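Local structure of putative PTS system, cellobiose-specific IIA component (Streptococcus mutans, 3L8R) at residues A[43-48]-A[104-109]. The protein probably acts as the cellobiose-specific IIA component of a sugar phosphotransferase system, passing on phosphoryl groups during sugar uptake as a trimer that binds one magnesium ion. Sequence-based numbering, arbitrary orientation.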
loop_
_atom_site.group_PDB
_atom_site.type_symbol
_atom_site.label_atom_id
_atom_site.label_comp_id
_atom_site.label_asym_id
_atom_site.label_seq_id
_atom_site.Cartn_x
_atom_site.Cartn_y
_atom_site.Cartn_z
ATOM N N GLU A 43 10.511 -10.323 -10.299
ATOM C CA GLU A 43 11.686 -11.142 -10.649
ATOM C C GLU A 43 12.242 -11.824 -9.399
ATOM O O GLU A 43 12.319 -13.056 -9.360
ATOM C CB GLU A 43 12.757 -10.326 -11.376
ATOM C CG GLU A 43 12.297 -9.716 -12.685
ATOM C CD GLU A 43 13.461 -9.307 -13.567
ATOM O OE1 GLU A 43 13.862 -8.133 -13.594
ATOM O OE2 GLU A 43 13.994 -10.198 -14.253
ATOM N N ALA A 44 12.529 -11.063 -8.346
ATOM C CA ALA A 44 13.010 -11.718 -7.134
ATOM C C ALA A 44 12.028 -12.793 -6.665
ATOM O O ALA A 44 12.467 -13.861 -6.221
ATOM C CB ALA A 44 13.318 -10.736 -6.037
ATOM N N PHE A 45 10.709 -12.546 -6.748
ATOM C CA PHE A 45 9.775 -13.614 -6.405
ATOM C C PHE A 45 9.868 -14.813 -7.357
ATOM O O PHE A 45 9.667 -15.946 -6.944
ATOM C CB PHE A 45 8.342 -13.124 -6.349
ATOM C CG PHE A 45 7.995 -12.385 -5.085
ATOM C CD1 PHE A 45 8.153 -12.990 -3.812
ATOM C CD2 PHE A 45 7.491 -11.092 -5.144
ATOM C CE1 PHE A 45 7.820 -12.310 -2.648
ATOM C CE2 PHE A 45 7.159 -10.424 -3.990
ATOM C CZ PHE A 45 7.318 -11.033 -2.732
ATOM N N ASP A 46 10.138 -14.591 -8.634
ATOM C CA ASP A 46 10.188 -15.731 -9.543
ATOM C C ASP A 46 11.451 -16.547 -9.199
ATOM O O ASP A 46 11.431 -17.781 -9.230
ATOM C CB ASP A 46 10.209 -15.319 -11.020
ATOM C CG ASP A 46 9.032 -14.407 -11.442
ATOM O OD1 ASP A 46 7.839 -14.705 -11.185
ATOM O OD2 ASP A 46 9.324 -13.372 -12.099
ATOM N N ALA A 47 12.520 -15.834 -8.832
ATOM C CA ALA A 47 13.836 -16.434 -8.561
ATOM C C ALA A 47 13.870 -17.146 -7.235
ATOM O O ALA A 47 14.608 -18.123 -7.094
ATOM C CB ALA A 47 14.980 -15.392 -8.644
ATOM N N MET A 48 13.090 -16.653 -6.270
ATOM C CA MET A 48 12.800 -17.392 -5.033
ATOM C C MET A 48 12.139 -18.717 -5.386
ATOM O O MET A 48 12.533 -19.778 -4.904
ATOM C CB MET A 48 11.855 -16.588 -4.120
ATOM C CG MET A 48 12.559 -15.771 -3.049
ATOM S SD MET A 48 11.617 -14.380 -2.363
ATOM C CE MET A 48 10.235 -15.250 -1.709
ATOM N N MET A 104 7.318 -0.129 -2.303
ATOM C CA MET A 104 8.168 -0.273 -1.094
ATOM C C MET A 104 7.681 -1.387 -0.163
ATOM O O MET A 104 8.432 -2.279 0.194
ATOM C CB MET A 104 8.182 1.030 -0.320
ATOM C CG MET A 104 8.857 0.957 1.077
ATOM S SD MET A 104 8.819 2.642 1.783
ATOM C CE MET A 104 7.252 2.596 2.689
ATOM N N THR A 105 6.410 -1.328 0.226
ATOM C CA THR A 105 5.836 -2.360 1.052
ATOM C C THR A 105 6.071 -3.728 0.417
ATOM O O THR A 105 6.430 -4.680 1.115
ATOM C CB THR A 105 4.319 -2.166 1.250
ATOM O OG1 THR A 105 4.018 -0.811 1.631
ATOM C CG2 THR A 105 3.806 -3.114 2.305
ATOM N N LEU A 106 5.894 -3.835 -0.906
ATOM C CA LEU A 106 6.059 -5.125 -1.538
ATOM C C LEU A 106 7.523 -5.586 -1.470
ATOM O O LEU A 106 7.752 -6.758 -1.250
ATOM C CB LEU A 106 5.553 -5.126 -2.971
ATOM C CG LEU A 106 5.582 -6.484 -3.663
ATOM C CD1 LEU A 106 4.474 -7.408 -3.131
ATOM C CD2 LEU A 106 5.521 -6.381 -5.163
ATOM N N ARG A 107 8.505 -4.702 -1.696
ATOM C CA ARG A 107 9.928 -5.108 -1.502
ATOM C C ARG A 107 10.142 -5.611 -0.084
ATOM O O ARG A 107 10.768 -6.619 0.105
ATOM C CB ARG A 107 10.930 -3.975 -1.763
ATOM C CG ARG A 107 11.961 -3.900 -0.630
ATOM C CD ARG A 107 12.687 -2.522 -0.369
ATOM N NE ARG A 107 11.980 -1.465 0.383
ATOM C CZ ARG A 107 12.249 -1.092 1.655
ATOM N NH1 ARG A 107 13.167 -1.723 2.414
ATOM N NH2 ARG A 107 11.572 -0.077 2.208
ATOM N N GLU A 108 9.603 -4.894 0.905
ATOM C CA GLU A 108 9.706 -5.262 2.305
ATOM C C GLU A 108 9.204 -6.669 2.513
ATOM O O GLU A 108 9.891 -7.484 3.129
ATOM C CB GLU A 108 8.927 -4.304 3.180
ATOM C CG GLU A 108 9.654 -2.989 3.410
ATOM C CD GLU A 108 8.871 -1.988 4.223
ATOM O OE1 GLU A 108 8.200 -2.336 5.216
ATOM O OE2 GLU A 108 8.945 -0.812 3.905
ATOM N N VAL A 109 8.009 -6.986 2.038
ATOM C CA VAL A 109 7.662 -8.391 2.060
ATOM C C VAL A 109 8.376 -8.959 0.877
ATOM O O VAL A 109 8.281 -8.455 -0.232
ATOM C CB VAL A 109 6.119 -8.694 2.149
ATOM C CG1 VAL A 109 5.261 -7.436 2.206
ATOM C CG2 VAL A 109 5.649 -9.774 1.183
#
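Phe45 reaches from helix 20-49 to helix 91-118 and makes every contact between residues 43-48 and 104-109, meeting Leu106 and Val109 with the far end of its ring. Its CB already points at the other helix, and with CG anti to the carbonyl carbon (chi1 -79°) the ring carries on in that direction. Leu106 starts out less directly: its CB points past residues 43-48, but CG lies anti to the backbone N (chi1 -175°) and the CD1 branch comes back to the ring. Leu106 CD1 sits at the ring edge, near its plane, 4.1 Å from Phe45 CE2, so the methyl meets the rim and not the pi face. Val109 approaches next to it, with CG2 4.4 Å from Phe45 CZ, though its eclipsed chi1 (0°) leaves that rotation uncertain. No hydrogen bond joins the two segments, and only 108 Å² is buried between them.

The chain is a bundle of three long helices, the fold of the lactose/cellobiose IIA family, and this contact ties its first helix to its third. Further along helix 91-118, Ala110 and Met113 also pack on Phe45, while Val41 and His42 of helix 20-49 touch Leu106.

The same stretch of helix 91-118 faces the trimer interface, where Val109 packs on Val109 of both other subunits. Glu108 turns to a neighbouring subunit, its OE1 forming a salt bridge with Arg38 and a hydrogen bond with His42 of that chain. Within its own helix, Glu108 OE2 lies 3.2 Å from Arg107 NH2, but off to one side of the guanidinium, an electrostatic attraction only.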